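Local coordinates for nematode fatty acid retinoid binding protein (Necator americanus, PDB 4XCP), which probably binds fatty acids and retinol as a secreted, helical lipid-binding protein, with palmitic acid found in its interior, at residues A[109-112]-A[113-117]. Sequence-based numbering, arbitrary orientation.
With PLM (palmitic acid), chain B.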
loop_
_atom_site.group_PDB
_atom_site.type_symbol
_atom_site.label_atom_id
_atom_site.label_comp_id
_atom_site.label_asym_id
_atom_site.label_seq_id
_atom_site.Cartn_x
_atom_site.Cartn_y
_atom_site.Cartn_z
ATOM N N GLY A 109 -2.360 6.682 4.135
ATOM C CA GLY A 109 -2.168 8.116 4.325
ATOM C C GLY A 109 -1.391 8.701 3.152
ATOM O O GLY A 109 -1.706 9.794 2.689
ATOM N N ILE A 110 -0.399 7.944 2.618
ATOM C CA ILE A 110 0.385 8.354 1.441
ATOM C C ILE A 110 -0.542 8.383 0.223
ATOM O O ILE A 110 -0.554 9.362 -0.527
ATOM C CB ILE A 110 1.623 7.426 1.235
ATOM C CG1 ILE A 110 2.732 7.703 2.306
ATOM C CG2 ILE A 110 2.167 7.479 -0.218
ATOM C CD1 ILE A 110 3.318 9.236 2.377
ATOM N N LYS A 111 -1.326 7.312 0.048
ATOM C CA LYS A 111 -2.306 7.155 -1.030
ATOM C C LYS A 111 -3.341 8.303 -1.002
ATOM O O LYS A 111 -3.598 8.900 -2.043
ATOM C CB LYS A 111 -2.988 5.792 -0.889
ATOM C CG LYS A 111 -3.816 5.393 -2.095
ATOM C CD LYS A 111 -4.332 3.950 -1.994
ATOM C CE LYS A 111 -3.269 2.909 -2.249
ATOM N NZ LYS A 111 -2.652 3.065 -3.587
ATOM N N ALA A 112 -3.872 8.658 0.204
ATOM C CA ALA A 112 -4.839 9.756 0.391
ATOM C C ALA A 112 -4.289 11.073 -0.183
ATOM O O ALA A 112 -5.040 11.851 -0.770
ATOM C CB ALA A 112 -5.159 9.931 1.873
ATOM N N ARG A 113 -2.968 11.286 -0.063
ATOM C CA ARG A 113 -2.306 12.489 -0.553
ATOM C C ARG A 113 -2.254 12.585 -2.091
ATOM O O ARG A 113 -2.191 13.700 -2.611
ATOM C CB ARG A 113 -0.925 12.632 0.084
ATOM C CG ARG A 113 -1.027 12.952 1.571
ATOM C CD ARG A 113 0.292 13.418 2.125
ATOM N NE ARG A 113 0.708 14.669 1.492
ATOM C CZ ARG A 113 1.925 15.181 1.594
ATOM N NH1 ARG A 113 2.854 14.566 2.312
ATOM N NH2 ARG A 113 2.223 16.320 0.985
ATOM N N TYR A 114 -2.305 11.442 -2.814
ATOM C CA TYR A 114 -2.322 11.422 -4.285
ATOM C C TYR A 114 -3.729 11.721 -4.831
ATOM O O TYR A 114 -3.865 12.092 -6.001
ATOM C CB TYR A 114 -1.819 10.081 -4.849
ATOM C CG TYR A 114 -0.315 9.912 -4.799
ATOM C CD1 TYR A 114 0.508 10.517 -5.747
ATOM C CD2 TYR A 114 0.289 9.157 -3.795
ATOM C CE1 TYR A 114 1.898 10.422 -5.664
ATOM C CE2 TYR A 114 1.675 8.997 -3.745
ATOM C CZ TYR A 114 2.475 9.636 -4.677
ATOM O OH TYR A 114 3.837 9.501 -4.596
ATOM N N TYR A 115 -4.771 11.527 -3.992
ATOM C CA TYR A 115 -6.176 11.763 -4.344
ATOM C C TYR A 115 -6.541 13.200 -4.089
ATOM O O TYR A 115 -7.175 13.828 -4.932
ATOM C CB TYR A 115 -7.098 10.888 -3.502
ATOM C CG TYR A 115 -7.194 9.440 -3.921
ATOM C CD1 TYR A 115 -7.463 9.092 -5.245
ATOM C CD2 TYR A 115 -7.130 8.420 -2.978
ATOM C CE1 TYR A 115 -7.603 7.758 -5.626
ATOM C CE2 TYR A 115 -7.300 7.086 -3.341
ATOM C CZ TYR A 115 -7.531 6.759 -4.666
ATOM O OH TYR A 115 -7.713 5.445 -5.000
ATOM N N THR A 116 -6.157 13.715 -2.914
ATOM C CA THR A 116 -6.410 15.092 -2.514
ATOM C C THR A 116 -5.318 16.011 -3.123
ATOM O O THR A 116 -4.568 15.588 -4.023
ATOM C CB THR A 116 -6.612 15.183 -0.972
ATOM O OG1 THR A 116 -7.238 16.426 -0.653
ATOM C CG2 THR A 116 -5.316 15.019 -0.167
ATOM N N GLY A 117 -5.277 17.258 -2.658
ATOM C CA GLY A 117 -4.295 18.235 -3.102
ATOM C C GLY A 117 -2.926 17.970 -2.504
ATOM O O GLY A 117 -2.820 17.423 -1.396
HETATM C C1 PLM B . 0.789 4.023 -2.672
HETATM O O1 PLM B . 0.153 3.182 -3.439
HETATM O O2 PLM B . 1.189 3.733 -1.555
HETATM C C2 PLM B . 0.997 5.374 -3.294
HETATM C C3 PLM B . 0.389 5.588 -4.678
HETATM C C4 PLM B . -1.080 5.958 -4.656
HETATM C C5 PLM B . -1.693 6.159 -6.024
HETATM C C6 PLM B . -3.105 6.725 -6.012
HETATM C C7 PLM B . -4.180 5.810 -6.580
HETATM C C8 PLM B . -4.556 4.687 -5.654
HETATM C C9 PLM B . -5.533 3.709 -6.210
HETATM C CA PLM B . -5.184 2.275 -5.928
HETATM C CB PLM B . -5.856 1.621 -4.742
HETATM C CC PLM B . -5.567 0.116 -4.608
HETATM C CD PLM B . -4.177 -0.274 -4.064
HETATM C CE PLM B . -3.009 -0.098 -5.037
HETATM C CF PLM B . -1.691 -0.648 -4.560
HETATM C CG PLM B . -0.882 0.269 -3.665
#
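I110 and Y114 lie side by side near the C-terminal end of helix 94-115, their contact running from I110 CG2 to Y114 CE2 at 3.9 Å. This part of the helix lines the palmitate site of an all-helical FAR protein, a worked example of how residues three to five apart on a helix line one wall of a lipid site. The same two atoms meet the start of the acyl chain, Y114 CE2 lying 3.7 Å from palmitate C2. K111 has CG anti to its backbone N (chi1 -168°) and bends at its last two torsions, which brings its ammonium back to the carboxylate: NZ donates a hydrogen bond to palmitate O1 at 2.8 Å, while CG and CD pack on C8. Such pairing would probably stabilise the charged forms of both groups. The Y115 hydroxyl OH comes within 3.0 Å of C9 of the acyl chain, a tight approach, and its ring stacks on F52 of helix 42-53. L125 of helix 122-138 packs against both I110 and Y114. The R113 guanidinium hydrogen-bonds N118 through NH2 and forms a salt bridge to D124 through NH1. A112 O accepts two donors, Y115 N from above its carbonyl plane and T116 N almost head-on, at 3.1 Å.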